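Local coordinates for protein heroin esterase (Rhodococcus sp., PDB 1LZL) that probably hydrolyses acetyl ester groups of heroin, acting as an acetyl esterase of the alpha/beta hydrolase fold, at residues A56-I67 / N131-I140; A121-V130 / W218-Y226. All coordinates share one frame; numbering follows the deposited sequence. Where two conformers were deposited one is given.

In the fold
After two N-terminal helices the chain builds the edge of the sheet, strands 49-56 and 65-72, joined by the loop 57-64. Interaction 1 closes a loop of 63 residues when helix 128-142 returns to pack on this edge hairpin. Interaction 2 closes a longer one, 87 residues, by bringing the end of helix 211-222 against 121-130, the run that leads into helix 128-142. Since 121-130 directly precedes 131-140, the segments alternate along the chain and the two loops cross. Helix 128-142 is thus held near its start by interaction 2 and along its body by interaction 1, their centres about 17 Å apart.

Interaction 1 (A56-I67 / N131-I140); sequences APGLDGDPEVKI and NDCYAALLYI
A56 and G58 run beside A136 and A135 where the edge hairpin meets helix 128-142, with CA atoms 5.4 Å apart for A56 and A136. The short strand 65-67 crosses helix segment 131-140 at -60°, its axis 8.9 Å away at closest approach. A56 and V65 hold the hairpin together by reciprocal backbone hydrogen bonds, and the type II' turn from L59 to D62 projects beyond it. A135 and A136 offer only methyl groups here, A135 CB against P57 O and L59 CD2, A136 CB 3.9 Å from I67 CD1. A56 CB rests on Y139 CB at 3.5 Å. With CG anti to the backbone N (chi1 170°), Y139 places its ring beside A56, whose CA lies over one face, 4.2 Å from the centroid, a CH-pi contact. The P57 side chain runs about at right angles to that of Y139, its CD near CD1, and I67 CD1 meets CD2 obliquely. L59 splits its branches: CD1 meets the amide carbon CG of N131 at 3.6 Å and the edge of the Y134 ring, while CD2 also reaches L138 CD1. V65 CG2 lies against the D132 carboxylate, 3.6 Å from OD1. No direct hydrogen bond links the segments; four waters bridge them. One joins P57 O to A135 O, a second holds L59 N, D62 OD2 and D132 OD1, a third links D62 OD2 to N131 ND2, and a fourth bridges P63 O and D132 OD1. D62 OD2 and D132 OD1 stand 4.4 Å apart, but R119 forms a salt bridge with each residue, which probably offsets their mutual repulsion. Apolar packing at A56, L59 and I67 thus fastens sheet edge to helix, beside a hydrated carboxylate-arginine cluster at the turn.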
loop_
_atom_site.group_PDB
_atom_site.type_symbol
_atom_site.label_atom_id
_atom_site.label_comp_id
_atom_site.label_asym_id
_atom_site.label_seq_id
_atom_site.Cartn_x
_atom_site.Cartn_y
_atom_site.Cartn_z
ATOM N N ALA A 56 -7.980 1.122 17.428
ATOM C CA ALA A 56 -8.211 -0.317 17.316
ATOM C C ALA A 56 -7.334 -1.062 18.307
ATOM O O ALA A 56 -6.108 -0.901 18.402
ATOM C CB ALA A 56 -7.900 -0.772 15.890
ATOM N N PRO A 57 -7.866 -1.959 19.136
ATOM C CA PRO A 57 -7.000 -2.770 20.001
ATOM C C PRO A 57 -6.000 -3.588 19.182
ATOM O O PRO A 57 -6.341 -4.190 18.156
ATOM C CB PRO A 57 -8.022 -3.655 20.731
ATOM C CG PRO A 57 -9.315 -2.883 20.685
ATOM C CD PRO A 57 -9.317 -2.185 19.355
ATOM N N GLY A 58 -4.712 -3.589 19.580
ATOM C CA GLY A 58 -3.725 -4.402 18.879
ATOM C C GLY A 58 -3.926 -5.904 19.139
ATOM O O GLY A 58 -4.670 -6.273 20.060
ATOM N N LEU A 59 -3.266 -6.720 18.315
ATOM C CA LEU A 59 -3.253 -8.174 18.572
ATOM C C LEU A 59 -2.361 -8.530 19.755
ATOM O O LEU A 59 -1.443 -7.776 20.085
ATOM C CB LEU A 59 -2.724 -8.999 17.393
ATOM C CG LEU A 59 -3.466 -8.823 16.086
ATOM C CD1 LEU A 59 -3.036 -9.921 15.077
ATOM C CD2 LEU A 59 -4.984 -8.789 16.171
ATOM N N ASP A 60 -2.608 -9.697 20.402
ATOM C CA ASP A 60 -1.754 -10.118 21.536
ATOM C C ASP A 60 -1.674 -9.025 22.582
ATOM O O ASP A 60 -2.695 -8.373 22.904
ATOM C CB ASP A 60 -0.354 -10.528 21.034
ATOM C CG ASP A 60 -0.366 -11.859 20.294
ATOM O OD1 ASP A 60 -1.404 -12.556 20.361
ATOM O OD2 ASP A 60 0.642 -12.198 19.621
ATOM N N GLY A 61 -0.516 -8.708 23.149
ATOM C CA GLY A 61 -0.569 -7.560 24.093
ATOM C C GLY A 61 -0.140 -6.252 23.447
ATOM O O GLY A 61 0.380 -5.365 24.182
ATOM N N ASP A 62 -0.285 -6.176 22.113
ATOM C CA ASP A 62 0.272 -5.034 21.410
ATOM C C ASP A 62 -0.489 -3.764 21.720
ATOM O O ASP A 62 -1.661 -3.800 22.054
ATOM C CB ASP A 62 0.234 -5.312 19.890
ATOM C CG ASP A 62 1.191 -6.385 19.439
ATOM O OD1 ASP A 62 2.024 -6.853 20.249
ATOM O OD2 ASP A 62 1.120 -6.723 18.236
ATOM N N PRO A 63 0.183 -2.619 21.575
ATOM C CA PRO A 63 -0.480 -1.326 21.786
ATOM C C PRO A 63 -1.645 -1.083 20.816
ATOM O O PRO A 63 -1.770 -1.704 19.753
ATOM C CB PRO A 63 0.621 -0.300 21.524
ATOM C CG PRO A 63 1.872 -1.040 21.442
ATOM C CD PRO A 63 1.589 -2.479 21.209
ATOM N N GLU A 64 -2.509 -0.126 21.133
ATOM C CA GLU A 64 -3.595 0.318 20.290
ATOM C C GLU A 64 -3.022 0.796 18.939
ATOM O O GLU A 64 -1.923 1.305 18.912
ATOM C CB GLU A 64 -4.395 1.466 20.921
ATOM C CG GLU A 64 -4.780 1.172 22.373
ATOM C CD GLU A 64 -4.204 2.250 23.283
ATOM O OE1 GLU A 64 -3.023 2.123 23.683
ATOM O OE2 GLU A 64 -4.922 3.222 23.567
ATOM N N VAL A 65 -3.779 0.568 17.892
ATOM C CA VAL A 65 -3.429 1.002 16.544
ATOM C C VAL A 65 -4.319 2.168 16.195
ATOM O O VAL A 65 -5.545 2.013 16.084
ATOM C CB VAL A 65 -3.594 -0.172 15.566
ATOM C CG1 VAL A 65 -3.271 0.235 14.139
ATOM C CG2 VAL A 65 -2.692 -1.322 16.022
ATOM N N LYS A 66 -3.687 3.339 15.996
ATOM C CA LYS A 66 -4.561 4.450 15.605
ATOM C C LYS A 66 -4.911 4.387 14.105
ATOM O O LYS A 66 -4.155 3.898 13.293
ATOM C CB LYS A 66 -3.931 5.812 15.862
ATOM C CG LYS A 66 -3.470 5.941 17.317
ATOM C CD LYS A 66 -4.628 5.830 18.311
ATOM C CE LYS A 66 -4.175 6.156 19.734
ATOM N NZ LYS A 66 -5.230 5.810 20.738
ATOM N N ILE A 67 -6.105 4.885 13.795
ATOM C CA ILE A 67 -6.663 4.930 12.467
ATOM C C ILE A 67 -7.109 6.366 12.175
ATOM O O ILE A 67 -7.883 6.951 12.944
ATOM C CB ILE A 67 -7.864 3.981 12.337
ATOM C CG1 ILE A 67 -7.423 2.532 12.587
ATOM C CG2 ILE A 67 -8.562 4.155 10.995
ATOM C CD1 ILE A 67 -8.643 1.612 12.727
ATOM N N ASN A 131 0.262 -7.429 11.807
ATOM C CA ASN A 131 -0.702 -7.638 12.892
ATOM C C ASN A 131 -1.461 -6.337 13.177
ATOM O O ASN A 131 -2.681 -6.390 13.462
ATOM C CB ASN A 131 -0.035 -8.190 14.165
ATOM C CG ASN A 131 0.348 -9.673 13.995
ATOM O OD1 ASN A 131 -0.126 -10.312 13.035
ATOM N ND2 ASN A 131 1.158 -10.183 14.915
ATOM N N ASP A 132 -0.814 -5.182 13.103
ATOM C CA ASP A 132 -1.519 -3.919 13.338
ATOM C C ASP A 132 -2.574 -3.689 12.268
ATOM O O ASP A 132 -3.672 -3.194 12.536
ATOM C CB ASP A 132 -0.538 -2.731 13.313
ATOM C CG ASP A 132 0.426 -2.776 14.493
ATOM O OD1 ASP A 132 0.158 -3.479 15.496
ATOM O OD2 ASP A 132 1.461 -2.045 14.405
ATOM N N CYS A 133 -2.238 -4.056 11.012
ATOM C CA CYS A 133 -3.213 -3.836 9.922
ATOM C C CYS A 133 -4.407 -4.788 10.096
ATOM O O CYS A 133 -5.558 -4.397 9.862
ATOM C CB CYS A 133 -2.505 -4.067 8.583
ATOM S SG CYS A 133 -1.247 -2.779 8.225
ATOM N N TYR A 134 -4.087 -6.024 10.500
ATOM C CA TYR A 134 -5.213 -6.981 10.675
ATOM C C TYR A 134 -6.047 -6.583 11.892
ATOM O O TYR A 134 -7.271 -6.707 11.851
ATOM C CB TYR A 134 -4.679 -8.408 10.733
ATOM C CG TYR A 134 -5.739 -9.473 10.837
ATOM C CD1 TYR A 134 -6.645 -9.618 9.797
ATOM C CD2 TYR A 134 -5.819 -10.295 11.939
ATOM C CE1 TYR A 134 -7.629 -10.574 9.858
ATOM C CE2 TYR A 134 -6.821 -11.280 11.998
ATOM C CZ TYR A 134 -7.694 -11.398 10.952
ATOM O OH TYR A 134 -8.724 -12.347 10.967
ATOM N N ALA A 135 -5.365 -6.072 12.916
ATOM C CA ALA A 135 -6.119 -5.601 14.082
ATOM C C ALA A 135 -7.070 -4.486 13.703
ATOM O O ALA A 135 -8.210 -4.441 14.194
ATOM C CB ALA A 135 -5.138 -5.154 15.152
ATOM N N ALA A 136 -6.630 -3.575 12.833
ATOM C CA ALA A 136 -7.479 -2.471 12.384
ATOM C C ALA A 136 -8.631 -3.033 11.577
ATOM O O ALA A 136 -9.780 -2.607 11.674
ATOM C CB ALA A 136 -6.637 -1.489 11.533
ATOM N N LEU A 137 -8.407 -4.044 10.726
ATOM C CA LEU A 137 -9.468 -4.678 9.939
ATOM C C LEU A 137 -10.495 -5.342 10.844
ATOM O O LEU A 137 -11.702 -5.149 10.637
ATOM C CB LEU A 137 -8.828 -5.686 8.964
ATOM C CG LEU A 137 -9.847 -6.438 8.086
ATOM C CD1 LEU A 137 -10.601 -5.475 7.160
ATOM C CD2 LEU A 137 -9.209 -7.558 7.258
ATOM N N LEU A 138 -10.017 -6.105 11.818
ATOM C CA LEU A 138 -10.931 -6.740 12.803
ATOM C C LEU A 138 -11.803 -5.700 13.486
ATOM O O LEU A 138 -13.001 -5.915 13.688
ATOM C CB LEU A 138 -10.087 -7.489 13.837
ATOM C CG LEU A 138 -9.497 -8.835 13.386
ATOM C CD1 LEU A 138 -8.531 -9.384 14.423
ATOM C CD2 LEU A 138 -10.630 -9.854 13.195
ATOM N N TYR A 139 -11.160 -4.602 13.880
ATOM C CA TYR A 139 -11.900 -3.544 14.575
ATOM C C TYR A 139 -12.927 -2.911 13.670
ATOM O O TYR A 139 -14.086 -2.748 14.101
ATOM C CB TYR A 139 -10.884 -2.502 15.058
ATOM C CG TYR A 139 -11.584 -1.253 15.574
ATOM C CD1 TYR A 139 -12.144 -1.248 16.850
ATOM C CD2 TYR A 139 -11.665 -0.104 14.784
ATOM C CE1 TYR A 139 -12.772 -0.076 17.279
ATOM C CE2 TYR A 139 -12.289 1.055 15.191
ATOM C CZ TYR A 139 -12.830 1.030 16.472
ATOM O OH TYR A 139 -13.482 2.157 16.931
ATOM N N ILE A 140 -12.543 -2.465 12.462
ATOM C CA ILE A 140 -13.562 -1.773 11.632
ATOM C C ILE A 140 -14.721 -2.698 11.292
ATOM O O ILE A 140 -15.868 -2.233 11.210
ATOM C CB ILE A 140 -13.004 -1.060 10.400
ATOM C CG1 ILE A 140 -12.340 -1.988 9.407
ATOM C CG2 ILE A 140 -12.080 0.077 10.854
ATOM C CD1 ILE A 140 -11.818 -1.206 8.203
HETATM O O HOH W 1 -8.697 -4.693 16.911
HETATM O O HOH W 2 -1.040 -5.741 16.689
HETATM O O HOH W 3 2.446 -8.776 17.076
HETATM O O HOH W 4 0.376 -2.110 17.943
#

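Interaction 2 (A121-V130 / W218-Y226)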
loop_
_atom_site.group_PDB
_atom_site.type_symbol
_atom_site.label_atom_id
_atom_site.label_comp_id
_atom_site.label_asym_id
_atom_site.label_seq_id
_atom_site.Cartn_x
_atom_site.Cartn_y
_atom_site.Cartn_z
ATOM N N ALA A 121 9.116 -0.825 11.140
ATOM C CA ALA A 121 10.392 -1.525 11.343
ATOM C C ALA A 121 11.555 -0.564 11.205
ATOM O O ALA A 121 11.409 0.491 10.620
ATOM C CB ALA A 121 10.485 -2.644 10.313
ATOM N N PRO A 122 12.745 -0.886 11.698
ATOM C CA PRO A 122 13.066 -2.126 12.407
ATOM C C PRO A 122 12.629 -2.145 13.878
ATOM O O PRO A 122 12.794 -3.228 14.495
ATOM C CB PRO A 122 14.606 -2.168 12.305
ATOM C CG PRO A 122 14.962 -0.709 12.370
ATOM C CD PRO A 122 13.905 0.019 11.560
ATOM N N GLU A 123 12.158 -1.016 14.402
ATOM C CA GLU A 123 11.807 -1.013 15.839
ATOM C C GLU A 123 10.732 -2.077 16.128
ATOM O O GLU A 123 10.782 -2.740 17.180
ATOM C CB GLU A 123 11.340 0.377 16.243
ATOM C CG GLU A 123 12.433 1.444 16.224
ATOM C CD GLU A 123 12.651 2.078 14.871
ATOM O OE1 GLU A 123 12.005 1.712 13.859
ATOM O OE2 GLU A 123 13.497 3.009 14.787
ATOM N N THR A 124 9.789 -2.295 15.209
ATOM C CA THR A 124 8.817 -3.380 15.326
ATOM C C THR A 124 8.943 -4.249 14.082
ATOM O O THR A 124 8.603 -3.822 12.980
ATOM C CB THR A 124 7.393 -2.856 15.396
ATOM O OG1 THR A 124 7.248 -1.981 16.514
ATOM C CG2 THR A 124 6.402 -4.003 15.617
ATOM N N THR A 125 9.485 -5.455 14.217
ATOM C CA THR A 125 9.654 -6.306 13.054
ATOM C C THR A 125 8.412 -7.149 12.818
ATOM O O THR A 125 7.532 -7.241 13.678
ATOM C CB THR A 125 10.868 -7.239 13.212
ATOM O OG1 THR A 125 10.746 -7.895 14.479
ATOM C CG2 THR A 125 12.151 -6.407 13.212
ATOM N N PHE A 126 8.367 -7.740 11.622
ATOM C CA PHE A 126 7.313 -8.726 11.365
ATOM C C PHE A 126 7.238 -9.720 12.506
ATOM O O PHE A 126 8.333 -10.125 12.974
ATOM C CB PHE A 126 7.655 -9.431 10.014
ATOM C CG PHE A 126 6.542 -10.454 9.707
ATOM C CD1 PHE A 126 5.423 -9.994 9.013
ATOM C CD2 PHE A 126 6.628 -11.787 10.085
ATOM C CE1 PHE A 126 4.368 -10.914 8.805
ATOM C CE2 PHE A 126 5.589 -12.690 9.912
ATOM C CZ PHE A 126 4.451 -12.232 9.224
ATOM N N PRO A 127 6.081 -10.144 12.987
ATOM C CA PRO A 127 4.756 -9.893 12.419
ATOM C C PRO A 127 4.052 -8.609 12.824
ATOM O O PRO A 127 2.897 -8.390 12.424
ATOM C CB PRO A 127 3.954 -11.081 13.009
ATOM C CG PRO A 127 4.580 -11.266 14.359
ATOM C CD PRO A 127 6.052 -11.035 14.168
ATOM N N GLY A 128 4.694 -7.755 13.608
ATOM C CA GLY A 128 3.956 -6.623 14.190
ATOM C C GLY A 128 3.187 -5.756 13.227
ATOM O O GLY A 128 2.029 -5.441 13.434
ATOM N N PRO A 129 3.866 -5.273 12.179
ATOM C CA PRO A 129 3.158 -4.352 11.271
ATOM C C PRO A 129 1.953 -4.989 10.605
ATOM O O PRO A 129 0.912 -4.302 10.477
ATOM C CB PRO A 129 4.244 -3.946 10.247
ATOM C CG PRO A 129 5.504 -4.034 11.084
ATOM C CD PRO A 129 5.288 -5.365 11.846
ATOM N N VAL A 130 2.068 -6.243 10.128
ATOM C CA VAL A 130 0.872 -6.800 9.494
ATOM C C VAL A 130 -0.167 -7.076 10.579
ATOM O O VAL A 130 -1.368 -6.924 10.329
ATOM C CB VAL A 130 1.189 -8.065 8.665
ATOM C CG1 VAL A 130 1.411 -9.272 9.536
ATOM C CG2 VAL A 130 0.078 -8.304 7.634
ATOM N N TRP A 218 13.682 -5.220 3.283
ATOM C CA TRP A 218 13.274 -6.515 3.836
ATOM C C TRP A 218 14.062 -6.892 5.078
ATOM O O TRP A 218 13.557 -7.547 5.975
ATOM C CB TRP A 218 13.397 -7.594 2.757
ATOM C CG TRP A 218 12.265 -7.472 1.747
ATOM C CD1 TRP A 218 12.329 -6.929 0.468
ATOM C CD2 TRP A 218 10.928 -7.913 1.956
ATOM N NE1 TRP A 218 11.074 -7.012 -0.143
ATOM C CE2 TRP A 218 10.214 -7.608 0.770
ATOM C CE3 TRP A 218 10.240 -8.514 3.017
ATOM C CZ2 TRP A 218 8.867 -7.898 0.619
ATOM C CZ3 TRP A 218 8.883 -8.819 2.875
ATOM C CH2 TRP A 218 8.203 -8.510 1.675
ATOM N N LYS A 219 15.342 -6.504 5.124
ATOM C CA LYS A 219 16.148 -6.772 6.332
ATOM C C LYS A 219 15.581 -6.029 7.532
ATOM O O LYS A 219 15.437 -6.618 8.610
ATOM C CB LYS A 219 17.607 -6.407 6.052
ATOM C CG LYS A 219 18.572 -6.681 7.207
ATOM C CD LYS A 219 18.373 -8.135 7.624
ATOM C CE LYS A 219 19.333 -8.646 8.686
ATOM N NZ LYS A 219 19.205 -10.119 8.800
ATOM N N TYR A 220 15.235 -4.752 7.410
ATOM C CA TYR A 220 14.611 -4.025 8.516
ATOM C C TYR A 220 13.320 -4.703 8.956
ATOM O O TYR A 220 13.082 -4.827 10.167
ATOM C CB TYR A 220 14.278 -2.594 8.092
ATOM C CG TYR A 220 15.489 -1.724 7.870
ATOM C CD1 TYR A 220 16.641 -1.893 8.630
ATOM C CD2 TYR A 220 15.446 -0.729 6.925
ATOM C CE1 TYR A 220 17.723 -1.039 8.370
ATOM C CE2 TYR A 220 16.516 0.124 6.653
ATOM C CZ TYR A 220 17.648 -0.056 7.405
ATOM O OH TYR A 220 18.725 0.766 7.160
ATOM N N TYR A 221 12.496 -5.105 7.989
ATOM C CA TYR A 221 11.171 -5.656 8.336
ATOM C C TYR A 221 11.230 -7.037 8.976
ATOM O O TYR A 221 10.539 -7.329 9.953
ATOM C CB TYR A 221 10.396 -5.752 7.007
ATOM C CG TYR A 221 8.942 -6.166 7.108
ATOM C CD1 TYR A 221 8.109 -5.739 8.139
ATOM C CD2 TYR A 221 8.405 -6.973 6.120
ATOM C CE1 TYR A 221 6.778 -6.144 8.173
ATOM C CE2 TYR A 221 7.081 -7.382 6.127
ATOM C CZ TYR A 221 6.275 -6.946 7.184
ATOM O OH TYR A 221 4.929 -7.323 7.224
ATOM N N LEU A 222 12.050 -7.934 8.415
ATOM C CA LEU A 222 12.044 -9.316 8.890
ATOM C C LEU A 222 13.001 -9.528 10.071
ATOM O O LEU A 222 12.787 -10.515 10.805
ATOM C CB LEU A 222 12.408 -10.236 7.722
ATOM C CG LEU A 222 11.366 -10.109 6.554
ATOM C CD1 LEU A 222 11.717 -11.084 5.448
ATOM C CD2 LEU A 222 9.938 -10.324 7.041
ATOM N N GLY A 223 13.954 -8.621 10.258
ATOM C CA GLY A 223 14.754 -8.671 11.485
ATOM C C GLY A 223 16.117 -9.354 11.370
ATOM O O GLY A 223 16.482 -9.932 10.341
ATOM N N GLU A 224 16.874 -9.277 12.463
ATOM C CA GLU A 224 18.310 -9.551 12.460
ATOM C C GLU A 224 18.587 -11.044 12.351
ATOM O O GLU A 224 19.739 -11.482 12.146
ATOM C CB GLU A 224 18.978 -8.952 13.694
ATOM C CG GLU A 224 18.814 -7.421 13.813
ATOM C CD GLU A 224 19.796 -6.723 12.878
ATOM O OE1 GLU A 224 20.430 -7.477 12.101
ATOM O OE2 GLU A 224 19.911 -5.469 12.922
ATOM N N SER A 225 17.554 -11.857 12.454
ATOM C CA SER A 225 17.578 -13.302 12.299
ATOM C C SER A 225 17.350 -13.784 10.879
ATOM O O SER A 225 17.739 -14.865 10.433
ATOM C CB SER A 225 16.394 -13.887 13.093
ATOM O OG SER A 225 16.115 -15.244 12.781
ATOM N N TYR A 226 16.633 -12.928 10.113
ATOM C CA TYR A 226 16.298 -13.320 8.754
ATOM C C TYR A 226 17.596 -13.498 7.995
ATOM O O TYR A 226 18.415 -12.588 8.050
ATOM C CB TYR A 226 15.400 -12.268 8.110
ATOM C CG TYR A 226 15.231 -12.293 6.613
ATOM C CD1 TYR A 226 14.545 -13.320 5.973
ATOM C CD2 TYR A 226 15.750 -11.257 5.854
ATOM C CE1 TYR A 226 14.388 -13.312 4.578
ATOM C CE2 TYR A 226 15.622 -11.220 4.470
ATOM C CZ TYR A 226 14.941 -12.266 3.861
ATOM O OH TYR A 226 14.826 -12.198 2.482
HETATM O O HOH W 5 10.296 -11.326 11.359
#
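Y221 sends its side chain from the last turn of helix 211-222 against F126. Beside its CB, the Y221 CA takes the methyl of A121, CB lying 3.7 Å away. Chi1 of -174° sets CG anti to the backbone N and carries the ring back to the 121-130 segment, although the CB itself starts away from it. At CD1 the ring edge again faces A121 CB. CE1 meets the ring of P129, CG at 3.8 Å, the two side chains sliding past each other in opposite directions. Over one face sits F126 CB, a CH-pi contact 4.1 Å from the Y221 centroid. At CZ the neighbour is F126 CD1, and at the tip OH comes to 3.3 Å from that same CD1, near the plane of the F126 ring; V130 CB is also close. The rings of F126 and Y221 form an offset edge-to-face pair, planes at 81° and centroids 5.7 Å apart, with F126 giving its edge. F90 stacks on Y221 from outside the two segments. L222 CD2 meets F126 CB, and the Y220 ring has P122 CB beside it, while Y220 OH hydrogen-bonds to F23 O. Only Y221 O takes a direct hydrogen bond across the contact, from F126 N, straight at 2.8 Å (165° at the hydrogen); a water ties L222 O to F126 O, and Y220 O has a CA-H...O contact from P122. G223, with positive phi, then turns the chain off the helix. Cis peptides precede P122 and P127. The contact thus joins one direct and one water-mediated bond at a helix terminus to aromatic packing, F126 CB over a face of the tyrosine ring and P129 at its edge, at the entry to helix 128-142.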